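Local coordinates for dual specificity protein phosphatase 8 (Homo sapiens, PDB 4JMK), which is represented here by its catalytic domain, which probably dephosphorylates phosphotyrosine, phosphoserine and phosphothreonine in proteins and so restrains mitogen-activated protein kinases, at residues A[9-14]-A[25-30]; A[33-38]-A[96-101]; A[37-42]-A[87-92]; A[113-118]-A[125-130]. The protein carries 1 engineered substitution. All coordinates share one frame; numbering follows the deposited sequence.

Contact 1 (A[9-14]-A[25-30]); sequences HLYLGS and TQNGIS
Tyr11 lays one face of its ring over the end of Ile29. The Ile29 CD1 methyl sits 4.0 Å from the ring centroid of Tyr11, only 12° off the ring normal, so this is a CH-pi contact made almost at the ring centre. The nearly straight chi2 of Ile29 (172°) carries CD1 outward to the ring. Tyr11 CG lies beside its own backbone N (chi1 -69°), which swings the ring off strand 10-13 toward the other segment. The phenol end comes close to Asn27, with Tyr11 OH 4.1 Å from Asn27 OD1. The Asn27 amide is engaged through ND2, which bonds Leu23 O. A water donates to Asn27 O at 3.1 Å. It also lies beside the Tyr11 hydroxyl, but that separation is too short to be trusted as modelled.

Ile29 is placed by the end of helix 21-26. Gly28, at positive phi, is the C-prime residue of a Schellman motif, and Gly28 N bonds Thr25 O at 3.1 Å.

Strand 83-87 runs between strands 10-13 and 29-34 in the sheet, so the two side chains meet across it. Tyr11 touches Gln83, Ile29 touches Ile85, and both touch Leu3. Leu10 and Leu12 turn the other way, to helices 67-79 and 94-107.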
loop_
_atom_site.group_PDB
_atom_site.type_symbol
_atom_site.label_atom_id
_atom_site.label_comp_id
_atom_site.label_asym_id
_atom_site.label_seq_id
_atom_site.Cartn_x
_atom_site.Cartn_y
_atom_site.Cartn_z
ATOM N N HIS A 9 -0.518 7.016 -9.989
ATOM C CA HIS A 9 0.797 6.431 -9.738
ATOM C C HIS A 9 0.714 5.203 -8.837
ATOM O O HIS A 9 1.726 4.602 -8.519
ATOM C CB HIS A 9 1.747 7.461 -9.123
ATOM C CG HIS A 9 1.267 8.034 -7.821
ATOM N ND1 HIS A 9 0.127 8.811 -7.724
ATOM C CD2 HIS A 9 1.780 7.961 -6.569
ATOM C CE1 HIS A 9 -0.039 9.181 -6.467
ATOM N NE2 HIS A 9 0.951 8.685 -5.745
ATOM N N LEU A 10 -0.487 4.824 -8.414
ATOM C CA LEU A 10 -0.591 3.762 -7.397
ATOM C C LEU A 10 -1.582 2.657 -7.768
ATOM O O LEU A 10 -2.801 2.906 -7.902
ATOM C CB LEU A 10 -0.973 4.387 -6.038
ATOM C CG LEU A 10 -1.210 3.406 -4.883
ATOM C CD1 LEU A 10 0.090 2.710 -4.517
ATOM C CD2 LEU A 10 -1.768 4.159 -3.684
ATOM N N TYR A 11 -1.045 1.445 -7.923
ATOM C CA TYR A 11 -1.823 0.239 -8.201
ATOM C C TYR A 11 -1.840 -0.692 -7.002
ATOM O O TYR A 11 -0.895 -0.706 -6.202
ATOM C CB TYR A 11 -1.206 -0.532 -9.372
ATOM C CG TYR A 11 -1.350 0.168 -10.696
ATOM C CD1 TYR A 11 -0.505 1.210 -11.040
ATOM C CD2 TYR A 11 -2.317 -0.236 -11.616
ATOM C CE1 TYR A 11 -0.628 1.857 -12.255
ATOM C CE2 TYR A 11 -2.443 0.402 -12.838
ATOM C CZ TYR A 11 -1.591 1.449 -13.150
ATOM O OH TYR A 11 -1.704 2.101 -14.360
ATOM N N LEU A 12 -2.906 -1.493 -6.904
ATOM C CA LEU A 12 -3.054 -2.480 -5.838
ATOM C C LEU A 12 -3.368 -3.836 -6.487
ATOM O O LEU A 12 -4.266 -3.931 -7.323
ATOM C CB LEU A 12 -4.193 -2.037 -4.900
ATOM C CG LEU A 12 -4.528 -2.847 -3.654
ATOM C CD1 LEU A 12 -3.276 -3.026 -2.814
ATOM C CD2 LEU A 12 -5.632 -2.141 -2.853
ATOM N N GLY A 13 -2.622 -4.877 -6.141
ATOM C CA GLY A 13 -2.819 -6.151 -6.817
ATOM C C GLY A 13 -2.339 -7.357 -6.045
ATOM O O GLY A 13 -2.024 -7.256 -4.854
ATOM N N SER A 14 -2.295 -8.502 -6.735
ATOM C CA SER A 14 -1.976 -9.796 -6.128
ATOM C C SER A 14 -0.602 -10.283 -6.559
ATOM O O SER A 14 0.024 -9.697 -7.452
ATOM C CB SER A 14 -2.996 -10.841 -6.572
ATOM O OG SER A 14 -2.888 -11.077 -7.970
ATOM N N THR A 25 4.553 -4.954 -17.855
ATOM C CA THR A 25 5.164 -4.155 -18.924
ATOM C C THR A 25 4.109 -3.367 -19.696
ATOM O O THR A 25 4.346 -2.227 -20.096
ATOM C CB THR A 25 5.981 -5.017 -19.908
ATOM O OG1 THR A 25 5.127 -5.999 -20.504
ATOM C CG2 THR A 25 7.109 -5.729 -19.187
ATOM N N GLN A 26 2.950 -3.991 -19.909
ATOM C CA GLN A 26 1.804 -3.365 -20.575
ATOM C C GLN A 26 1.390 -2.074 -19.878
ATOM O O GLN A 26 0.973 -1.102 -20.525
ATOM C CB GLN A 26 0.627 -4.354 -20.571
ATOM C CG GLN A 26 -0.682 -3.892 -21.179
ATOM C CD GLN A 26 -1.773 -4.951 -21.039
ATOM O OE1 GLN A 26 -1.488 -6.115 -20.745
ATOM N NE2 GLN A 26 -3.023 -4.552 -21.242
ATOM N N ASN A 27 1.500 -2.061 -18.554
ATOM C CA ASN A 27 1.066 -0.901 -17.765
ATOM C C ASN A 27 2.222 -0.024 -17.322
ATOM O O ASN A 27 2.029 0.921 -16.544
ATOM C CB ASN A 27 0.280 -1.360 -16.536
ATOM C CG ASN A 27 -1.096 -1.854 -16.895
ATOM O OD1 ASN A 27 -2.040 -1.070 -16.973
ATOM N ND2 ASN A 27 -1.217 -3.156 -17.139
ATOM N N GLY A 28 3.418 -0.349 -17.804
ATOM C CA GLY A 28 4.610 0.430 -17.500
ATOM C C GLY A 28 4.966 0.475 -16.020
ATOM O O GLY A 28 5.550 1.447 -15.553
ATOM N N ILE A 29 4.629 -0.572 -15.275
ATOM C CA ILE A 29 4.922 -0.579 -13.832
ATOM C C ILE A 29 6.354 -1.026 -13.536
ATOM O O ILE A 29 6.745 -2.165 -13.850
ATOM C CB ILE A 29 3.914 -1.467 -13.069
ATOM C CG1 ILE A 29 2.497 -0.962 -13.336
ATOM C CG2 ILE A 29 4.210 -1.448 -11.551
ATOM C CD1 ILE A 29 1.412 -1.884 -12.795
ATOM N N SER A 30 7.133 -0.137 -12.915
ATOM C CA SER A 30 8.555 -0.391 -12.672
ATOM C C SER A 30 8.924 -0.442 -11.187
ATOM O O SER A 30 9.998 -0.929 -10.838
ATOM C CB SER A 30 9.430 0.645 -13.402
ATOM O OG SER A 30 9.321 1.949 -12.821
HETATM O O HOH W 1 -0.185 3.076 -16.006
#

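Contact 2 (A[33-38]-A[96-101]); sequences LNASNS and ATIAIA. With SO4 (sulfate ion), chain D.
Ile98 supplies about half of the buried surface and touches the other segment with two separate branches. Its CD1 reaches Ala35 CB at 3.8 Å, and its CG2 meets Leu33 CD2 at 4.0 Å. CG1 stands beside the backbone N (chi1 -70°), with CG2 on the carbonyl side. The two branches therefore spread over residues two apart on the other segment. Leu33 and Ala35 both point their side chains toward the helix, as alternate residues do along an extended chain. Asn34 between them points away. Leu33 and Ile98 are also covered by helix 67-79, both touching Ser70.

The contact joins parallel strand 29-34 of the central sheet to helix 94-107. In the protein-tyrosine phosphatase fold this helix follows the phosphate-binding loop and packs on the sheet. Ala35 lies about 5 Å, side chain to side chain, from Ser88, the engineered residue at the predicted nucleophile position.

Past the strand, polar bonds shape the chain. Ser36 OG donates to Asn34 OD1 at 2.7 Å, in the carbonyl plane and on a lone pair. The same Ser36 OG is hydrogen-bonded to Cys39 N, and Asn34 ND2 to Cys39 O. Further on, a sulfate, probably from the crystallisation liquor, has one oxygen gripped by two backbone groups. Asn37 N donates to sulfate O4 at 2.9 Å and Ser38 N to the same oxygen at 3.1 Å. Arg94 NH1 also bonds this ion.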
loop_
_atom_site.group_PDB
_atom_site.type_symbol
_atom_site.label_atom_id
_atom_site.label_comp_id
_atom_site.label_asym_id
_atom_site.label_seq_id
_atom_site.Cartn_x
_atom_site.Cartn_y
_atom_site.Cartn_z
ATOM N N LEU A 33 6.075 -2.570 -4.299
ATOM C CA LEU A 33 6.048 -2.660 -2.842
ATOM C C LEU A 33 5.376 -3.978 -2.481
ATOM O O LEU A 33 4.180 -4.160 -2.709
ATOM C CB LEU A 33 5.275 -1.477 -2.241
ATOM C CG LEU A 33 5.271 -1.320 -0.723
ATOM C CD1 LEU A 33 6.643 -1.387 -0.171
ATOM C CD2 LEU A 33 4.622 0.023 -0.334
ATOM N N ASN A 34 6.164 -4.892 -1.932
ATOM C CA ASN A 34 5.760 -6.273 -1.689
ATOM C C ASN A 34 5.517 -6.441 -0.200
ATOM O O ASN A 34 6.471 -6.463 0.593
ATOM C CB ASN A 34 6.912 -7.168 -2.151
ATOM C CG ASN A 34 6.654 -8.647 -1.945
ATOM O OD1 ASN A 34 5.876 -9.054 -1.082
ATOM N ND2 ASN A 34 7.359 -9.466 -2.714
ATOM N N ALA A 35 4.245 -6.549 0.184
ATOM C CA ALA A 35 3.882 -6.645 1.596
ATOM C C ALA A 35 3.657 -8.101 1.953
ATOM O O ALA A 35 2.515 -8.553 2.043
ATOM C CB ALA A 35 2.624 -5.830 1.878
ATOM N N SER A 36 4.750 -8.838 2.128
ATOM C CA SER A 36 4.686 -10.268 2.427
ATOM C C SER A 36 6.074 -10.778 2.766
ATOM O O SER A 36 7.066 -10.102 2.488
ATOM C CB SER A 36 4.188 -11.039 1.209
ATOM O OG SER A 36 5.265 -11.248 0.304
ATOM N N ASN A 37 6.154 -11.969 3.364
ATOM C CA ASN A 37 7.440 -12.632 3.556
ATOM C C ASN A 37 7.717 -13.615 2.427
ATOM O O ASN A 37 8.872 -13.855 2.061
ATOM C CB ASN A 37 7.476 -13.411 4.885
ATOM C CG ASN A 37 7.524 -12.504 6.094
ATOM O OD1 ASN A 37 8.408 -11.654 6.214
ATOM N ND2 ASN A 37 6.561 -12.673 6.996
ATOM N N SER A 38 6.651 -14.201 1.891
ATOM C CA SER A 38 6.793 -15.362 1.009
ATOM C C SER A 38 6.761 -15.035 -0.479
ATOM O O SER A 38 7.321 -15.777 -1.280
ATOM C CB SER A 38 5.719 -16.402 1.331
ATOM O OG SER A 38 4.428 -15.823 1.255
ATOM N N ALA A 96 -3.695 -3.968 0.807
ATOM C CA ALA A 96 -4.838 -3.056 0.813
ATOM C C ALA A 96 -4.696 -2.041 1.948
ATOM O O ALA A 96 -4.962 -0.847 1.774
ATOM C CB ALA A 96 -6.137 -3.853 0.958
ATOM N N THR A 97 -4.263 -2.513 3.113
ATOM C CA THR A 97 -4.113 -1.607 4.259
ATOM C C THR A 97 -3.057 -0.529 3.987
ATOM O O THR A 97 -3.240 0.640 4.331
ATOM C CB THR A 97 -3.804 -2.394 5.550
ATOM O OG1 THR A 97 -4.848 -3.357 5.771
ATOM C CG2 THR A 97 -3.750 -1.447 6.752
ATOM N N ILE A 98 -1.962 -0.905 3.341
ATOM C CA ILE A 98 -0.946 0.093 2.987
ATOM C C ILE A 98 -1.502 1.167 2.053
ATOM O O ILE A 98 -1.284 2.367 2.281
ATOM C CB ILE A 98 0.316 -0.573 2.414
ATOM C CG1 ILE A 98 1.030 -1.327 3.538
ATOM C CG2 ILE A 98 1.269 0.473 1.769
ATOM C CD1 ILE A 98 2.160 -2.257 3.070
ATOM N N ALA A 99 -2.241 0.748 1.023
ATOM C CA ALA A 99 -2.879 1.694 0.103
ATOM C C ALA A 99 -3.813 2.642 0.842
ATOM O O ALA A 99 -3.847 3.851 0.548
ATOM C CB ALA A 99 -3.642 0.948 -0.980
ATOM N N ILE A 100 -4.581 2.099 1.784
ATOM C CA ILE A 100 -5.514 2.931 2.564
ATOM C C ILE A 100 -4.748 3.959 3.377
ATOM O O ILE A 100 -5.108 5.134 3.378
ATOM C CB ILE A 100 -6.437 2.083 3.482
ATOM C CG1 ILE A 100 -7.343 1.207 2.614
ATOM C CG2 ILE A 100 -7.303 2.992 4.367
ATOM C CD1 ILE A 100 -7.992 0.033 3.348
ATOM N N ALA A 101 -3.692 3.531 4.065
ATOM C CA ALA A 101 -2.873 4.472 4.834
ATOM C C ALA A 101 -2.273 5.570 3.946
ATOM O O ALA A 101 -2.172 6.728 4.357
ATOM C CB ALA A 101 -1.771 3.727 5.592
HETATM S S SO4 D . 3.867 -14.933 4.588
HETATM O O1 SO4 D . 4.751 -16.055 4.291
HETATM O O2 SO4 D . 4.203 -14.428 5.916
HETATM O O3 SO4 D . 2.484 -15.407 4.577
HETATM O O4 SO4 D . 4.040 -13.874 3.594
#

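Contact 3 (A[37-42]-A[87-92]); sequences NSCPKP and HSLAGI. Engineered in segment 87-92: Ser88 (natural residue Cys). With SO4 (sulfate ion), chain C; SO4 (sulfate ion), chain D.
His87 turns the edge of its ring to Cys39, with CE1 3.9 Å from Cys39 CB and the carbon near the ring plane. Both ring nitrogens have partners. ND1 donates to Ser88 O at 3.1 Å, nearly straight at 168°, and that oxygen lies in the ring plane. NE2 is bonded to a water that in turn donates to Pro40 O at 2.9 Å, linking the segments. The first torsion of His87 (78°) sets CG between the backbone N and carbonyl carbon, which folds the ring back to the next residue's carbonyl. A phenylalanine here would probably leave Ser88 O without its ring donor and the water without its ring partner, so the ring would be freer to turn.

Ser88 is engineered; the natural cysteine is the predicted phosphocysteine nucleophile. Cys39 SG rests on the backbone here, 3.8 Å from Ser88 C. Ser88 OG points to a bound sulfate, probably from the crystallisation liquor, and also bonds Ser95 OG; the distance to the sulfate is very short and doubtful. At Leu89 the Cys39 sulfur meets CB at 4.3 Å. Ala90 N donates to sulfate O1 at 2.9 Å, almost straight at 177°. Gly91 takes a positive phi as the loop curls. Ile92 N donates to sulfate O4 at 2.9 Å, less straight. Ser93 N and Arg94 NE also bond this sulfate.

Such a ring of backbone N-H groups and an arginine round an anion is the phosphate-binding loop of the protein-tyrosine phosphatases, with the signature HCxxGxxR. Here the sulfate probably occupies the place of the substrate phosphate.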
loop_
_atom_site.group_PDB
_atom_site.type_symbol
_atom_site.label_atom_id
_atom_site.label_comp_id
_atom_site.label_asym_id
_atom_site.label_seq_id
_atom_site.Cartn_x
_atom_site.Cartn_y
_atom_site.Cartn_z
ATOM N N ASN A 37 6.154 -11.969 3.364
ATOM C CA ASN A 37 7.440 -12.632 3.556
ATOM C C ASN A 37 7.717 -13.615 2.427
ATOM O O ASN A 37 8.872 -13.855 2.061
ATOM C CB ASN A 37 7.476 -13.411 4.885
ATOM C CG ASN A 37 7.524 -12.504 6.094
ATOM O OD1 ASN A 37 8.408 -11.654 6.214
ATOM N ND2 ASN A 37 6.561 -12.673 6.996
ATOM N N SER A 38 6.651 -14.201 1.891
ATOM C CA SER A 38 6.793 -15.362 1.009
ATOM C C SER A 38 6.761 -15.035 -0.479
ATOM O O SER A 38 7.321 -15.777 -1.280
ATOM C CB SER A 38 5.719 -16.402 1.331
ATOM O OG SER A 38 4.428 -15.823 1.255
ATOM N N CYS A 39 6.114 -13.934 -0.858
ATOM C CA CYS A 39 6.022 -13.585 -2.274
ATOM C C CYS A 39 7.382 -13.122 -2.777
ATOM O O CYS A 39 8.050 -12.308 -2.137
ATOM C CB CYS A 39 4.980 -12.490 -2.523
ATOM S SG CYS A 39 3.336 -12.784 -1.787
ATOM N N PRO A 40 7.803 -13.645 -3.935
ATOM C CA PRO A 40 9.112 -13.295 -4.500
ATOM C C PRO A 40 9.088 -11.950 -5.225
ATOM O O PRO A 40 8.029 -11.533 -5.723
ATOM C CB PRO A 40 9.347 -14.415 -5.518
ATOM C CG PRO A 40 7.956 -14.777 -5.990
ATOM C CD PRO A 40 7.064 -14.615 -4.769
ATOM N N LYS A 41 10.234 -11.273 -5.280
ATOM C CA LYS A 41 10.406 -10.148 -6.200
ATOM C C LYS A 41 10.399 -10.726 -7.606
ATOM O O LYS A 41 10.976 -11.795 -7.827
ATOM C CB LYS A 41 11.746 -9.434 -5.966
ATOM C CG LYS A 41 12.044 -8.321 -6.987
ATOM C CD LYS A 41 13.312 -7.509 -6.675
ATOM C CE LYS A 41 14.577 -8.208 -7.153
ATOM N NZ LYS A 41 14.531 -8.444 -8.628
ATOM N N PRO A 42 9.745 -10.037 -8.558
ATOM C CA PRO A 42 9.793 -10.521 -9.941
ATOM C C PRO A 42 11.194 -10.289 -10.477
ATOM O O PRO A 42 11.817 -9.278 -10.126
ATOM C CB PRO A 42 8.807 -9.602 -10.676
ATOM C CG PRO A 42 8.011 -8.901 -9.598
ATOM C CD PRO A 42 8.941 -8.808 -8.432
ATOM N N HIS A 87 1.432 -4.919 -3.491
ATOM C CA HIS A 87 0.796 -6.227 -3.582
ATOM C C HIS A 87 1.112 -7.079 -2.374
ATOM O O HIS A 87 2.050 -6.803 -1.618
ATOM C CB HIS A 87 1.250 -6.976 -4.848
ATOM C CG HIS A 87 2.605 -7.598 -4.725
ATOM N ND1 HIS A 87 2.799 -8.893 -4.275
ATOM C CD2 HIS A 87 3.843 -7.102 -4.968
ATOM C CE1 HIS A 87 4.090 -9.160 -4.253
ATOM N NE2 HIS A 87 4.748 -8.093 -4.667
ATOM N N SER A 88 0.301 -8.114 -2.187
ATOM C CA SER A 88 0.633 -9.174 -1.255
ATOM C C SER A 88 0.284 -10.473 -1.966
ATOM O O SER A 88 0.399 -10.548 -3.188
ATOM C CB SER A 88 -0.132 -8.987 0.057
ATOM O OG SER A 88 -1.433 -8.477 -0.185
ATOM N N LEU A 89 -0.148 -11.497 -1.238
ATOM C CA LEU A 89 -0.505 -12.741 -1.909
ATOM C C LEU A 89 -1.777 -12.560 -2.732
ATOM O O LEU A 89 -1.793 -12.803 -3.946
ATOM C CB LEU A 89 -0.676 -13.876 -0.893
ATOM C CG LEU A 89 -0.962 -15.267 -1.480
ATOM C CD1 LEU A 89 0.089 -15.632 -2.502
ATOM C CD2 LEU A 89 -0.988 -16.293 -0.383
ATOM N N ALA A 90 -2.838 -12.114 -2.066
ATOM C CA ALA A 90 -4.151 -11.989 -2.691
ATOM C C ALA A 90 -4.479 -10.536 -2.995
ATOM O O ALA A 90 -5.353 -10.246 -3.810
ATOM C CB ALA A 90 -5.229 -12.591 -1.781
ATOM N N GLY A 91 -3.794 -9.621 -2.321
ATOM C CA GLY A 91 -4.054 -8.213 -2.534
ATOM C C GLY A 91 -5.356 -7.760 -1.895
ATOM O O GLY A 91 -5.978 -6.801 -2.359
ATOM N N ILE A 92 -5.767 -8.426 -0.815
ATOM C CA ILE A 92 -7.004 -8.013 -0.146
ATOM C C ILE A 92 -6.870 -7.559 1.312
ATOM O O ILE A 92 -7.851 -7.089 1.898
ATOM C CB ILE A 92 -8.126 -9.093 -0.247
ATOM C CG1 ILE A 92 -7.861 -10.280 0.680
ATOM C CG2 ILE A 92 -8.347 -9.541 -1.699
ATOM C CD1 ILE A 92 -8.957 -11.340 0.598
HETATM S S SO4 C . -3.297 -10.512 1.531
HETATM O O1 SO4 C . -2.436 -11.415 0.768
HETATM O O2 SO4 C . -2.629 -10.224 2.796
HETATM O O3 SO4 C . -4.564 -11.179 1.779
HETATM O O4 SO4 C . -3.549 -9.289 0.811
HETATM S S SO4 D . 3.867 -14.933 4.588
HETATM O O1 SO4 D . 4.751 -16.055 4.291
HETATM O O2 SO4 D . 4.203 -14.428 5.916
HETATM O O3 SO4 D . 2.484 -15.407 4.577
HETATM O O4 SO4 D . 4.040 -13.874 3.594
HETATM O O HOH W 2 7.208 -8.736 -5.459
#

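Contact 4 (A[113-118]-A[125-130]); sequences DAYRFV and ISPNFN
Ile125 pushes its CD1 methyl into the notch between Tyr115 and Val118, one turn apart on the helix. CD1 is 3.9 Å from Tyr115 CE1, at the ring edge and near its plane. It is also 3.9 Å from Val118 CG1, and Ile125 and Val118 cross at about a right angle. One methyl thus fills the dip between an aromatic edge and a branched tip. The fairly straight chi2 of Ile125 (162°) carries the methyl out to that dip.

Pro127 makes a second bump. Its CD lies 4.0 Å from Tyr115 OH, close to the outer end of the ring. Tyr115 leaves the helix with CG opposite the backbone N (chi1 -178°), and its far end comes nearer the loop than its base does. The hydroxyl is bonded at 2.9 Å to a water, which donates to Ile125 O at 3.1 Å. That carbonyl also takes a bond from Lys119 NZ. Cutting Tyr115 back to alanine is likely to open a gap beside Ile125 CD1 and Pro127 CD and leave the water without its hydroxyl partner.

Asn128 is the N-cap of the helix that follows, with OD1 accepting a weak bond from Asn130 N. The contact ties helix 111-121 to the loop leading into helix 129-148. Tyr115 and Pro127 both touch Leu132 of that last helix. Helix 94-107 also packs here, with Ile103 against Val118 and Thr97 against Pro127.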
loop_
_atom_site.group_PDB
_atom_site.type_symbol
_atom_site.label_atom_id
_atom_site.label_comp_id
_atom_site.label_asym_id
_atom_site.label_seq_id
_atom_site.Cartn_x
_atom_site.Cartn_y
_atom_site.Cartn_z
ATOM N N ASP A 113 -13.086 7.196 5.381
ATOM C CA ASP A 113 -13.202 7.629 3.999
ATOM C C ASP A 113 -12.122 6.974 3.127
ATOM O O ASP A 113 -12.375 6.581 1.982
ATOM C CB ASP A 113 -13.123 9.155 3.922
ATOM C CG ASP A 113 -14.390 9.837 4.423
ATOM O OD1 ASP A 113 -15.448 9.176 4.481
ATOM O OD2 ASP A 113 -14.322 11.043 4.748
ATOM N N ALA A 114 -10.914 6.832 3.665
ATOM C CA ALA A 114 -9.842 6.212 2.882
ATOM C C ALA A 114 -10.122 4.733 2.628
ATOM O O ALA A 114 -9.856 4.225 1.532
ATOM C CB ALA A 114 -8.507 6.393 3.570
ATOM N N TYR A 115 -10.664 4.046 3.634
ATOM C CA TYR A 115 -11.075 2.643 3.480
ATOM C C TYR A 115 -12.121 2.548 2.374
ATOM O O TYR A 115 -12.024 1.704 1.475
ATOM C CB TYR A 115 -11.627 2.137 4.820
ATOM C CG TYR A 115 -12.082 0.691 4.910
ATOM C CD1 TYR A 115 -11.774 -0.241 3.928
ATOM C CD2 TYR A 115 -12.847 0.267 6.002
ATOM C CE1 TYR A 115 -12.207 -1.569 4.040
ATOM C CE2 TYR A 115 -13.285 -1.044 6.115
ATOM C CZ TYR A 115 -12.959 -1.954 5.135
ATOM O OH TYR A 115 -13.396 -3.259 5.255
ATOM N N ARG A 116 -13.120 3.426 2.426
ATOM C CA ARG A 116 -14.177 3.417 1.417
ATOM C C ARG A 116 -13.624 3.757 0.020
ATOM O O ARG A 116 -14.070 3.189 -0.985
ATOM C CB ARG A 116 -15.288 4.399 1.822
ATOM C CG ARG A 116 -16.559 4.330 0.988
ATOM C CD ARG A 116 -17.556 5.383 1.470
ATOM N NE ARG A 116 -16.948 6.714 1.470
ATOM C CZ ARG A 116 -17.487 7.796 2.022
ATOM N NH1 ARG A 116 -18.662 7.722 2.633
ATOM N NH2 ARG A 116 -16.846 8.957 1.963
ATOM N N PHE A 117 -12.658 4.677 -0.046
ATOM C CA PHE A 117 -12.047 5.061 -1.327
ATOM C C PHE A 117 -11.404 3.848 -2.011
ATOM O O PHE A 117 -11.592 3.613 -3.217
ATOM C CB PHE A 117 -11.008 6.172 -1.115
ATOM C CG PHE A 117 -10.410 6.719 -2.395
ATOM C CD1 PHE A 117 -10.841 7.937 -2.916
ATOM C CD2 PHE A 117 -9.403 6.038 -3.056
ATOM C CE1 PHE A 117 -10.278 8.452 -4.080
ATOM C CE2 PHE A 117 -8.829 6.541 -4.224
ATOM C CZ PHE A 117 -9.268 7.740 -4.743
ATOM N N VAL A 118 -10.642 3.072 -1.247
ATOM C CA VAL A 118 -9.970 1.919 -1.825
ATOM C C VAL A 118 -10.969 0.809 -2.095
ATOM O O VAL A 118 -10.918 0.144 -3.138
ATOM C CB VAL A 118 -8.849 1.424 -0.920
ATOM C CG1 VAL A 118 -8.173 0.176 -1.532
ATOM C CG2 VAL A 118 -7.835 2.551 -0.726
ATOM N N ILE A 125 -11.366 -6.157 -1.546
ATOM C CA ILE A 125 -10.487 -6.023 -0.379
ATOM C C ILE A 125 -11.261 -6.390 0.875
ATOM O O ILE A 125 -12.475 -6.187 0.952
ATOM C CB ILE A 125 -9.837 -4.623 -0.199
ATOM C CG1 ILE A 125 -10.871 -3.545 0.134
ATOM C CG2 ILE A 125 -8.985 -4.246 -1.413
ATOM C CD1 ILE A 125 -10.253 -2.292 0.735
ATOM N N SER A 126 -10.553 -6.955 1.841
ATOM C CA SER A 126 -11.176 -7.397 3.083
ATOM C C SER A 126 -10.115 -7.485 4.166
ATOM O O SER A 126 -9.799 -8.584 4.626
ATOM C CB SER A 126 -11.804 -8.773 2.888
ATOM O OG SER A 126 -12.372 -9.238 4.104
ATOM N N PRO A 127 -9.545 -6.331 4.563
ATOM C CA PRO A 127 -8.398 -6.388 5.478
ATOM C C PRO A 127 -8.804 -6.965 6.822
ATOM O O PRO A 127 -9.911 -6.696 7.325
ATOM C CB PRO A 127 -7.982 -4.915 5.626
ATOM C CG PRO A 127 -8.625 -4.194 4.456
ATOM C CD PRO A 127 -9.919 -4.941 4.240
ATOM N N ASN A 128 -7.938 -7.789 7.398
ATOM C CA ASN A 128 -8.276 -8.381 8.679
ATOM C C ASN A 128 -8.377 -7.268 9.724
ATOM O O ASN A 128 -7.812 -6.171 9.556
ATOM C CB ASN A 128 -7.279 -9.457 9.075
ATOM C CG ASN A 128 -6.282 -8.973 10.086
ATOM O OD1 ASN A 128 -6.354 -9.319 11.264
ATOM N ND2 ASN A 128 -5.339 -8.168 9.639
ATOM N N PHE A 129 -9.141 -7.527 10.769
ATOM C CA PHE A 129 -9.478 -6.480 11.729
ATOM C C PHE A 129 -8.247 -5.900 12.415
ATOM O O PHE A 129 -8.216 -4.715 12.761
ATOM C CB PHE A 129 -10.428 -7.039 12.784
ATOM C CG PHE A 129 -11.783 -7.397 12.245
ATOM C CD1 PHE A 129 -12.408 -8.576 12.631
ATOM C CD2 PHE A 129 -12.442 -6.544 11.373
ATOM C CE1 PHE A 129 -13.667 -8.904 12.145
ATOM C CE2 PHE A 129 -13.695 -6.867 10.885
ATOM C CZ PHE A 129 -14.308 -8.048 11.268
ATOM N N ASN A 130 -7.254 -6.749 12.650
ATOM C CA ASN A 130 -6.008 -6.308 13.267
ATOM C C ASN A 130 -5.361 -5.172 12.451
ATOM O O ASN A 130 -4.942 -4.151 13.010
ATOM C CB ASN A 130 -5.071 -7.512 13.440
ATOM C CG ASN A 130 -3.650 -7.117 13.812
ATOM O OD1 ASN A 130 -3.430 -6.368 14.766
ATOM N ND2 ASN A 130 -2.675 -7.622 13.054
HETATM O O HOH W 3 -14.328 -5.034 3.201
#

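In the fold
Contact 2 is the most central of the four, fully buried and apolar where strand meets helix. Its centre is about 5 Å from the chain centre, against about 11 to 12 Å for the others. Contacts 3 and 4 are still buried, contact 1 only partly. Contacts 1 and 2 both use strand 29-34, but contact 1 rests on an aromatic face. Contact 3 is polar where it cups its anion. It continues contact 2, because Ala35 N probably bonds His87 O. Contact 4 joins helix 111-121 to the loop before helix 129-148, and Ile92 O probably bonds Ser126 N, tying it to contact 3. Leu12 of segment 9-14, no part of contact 1 itself, touches Ala99 and Val118.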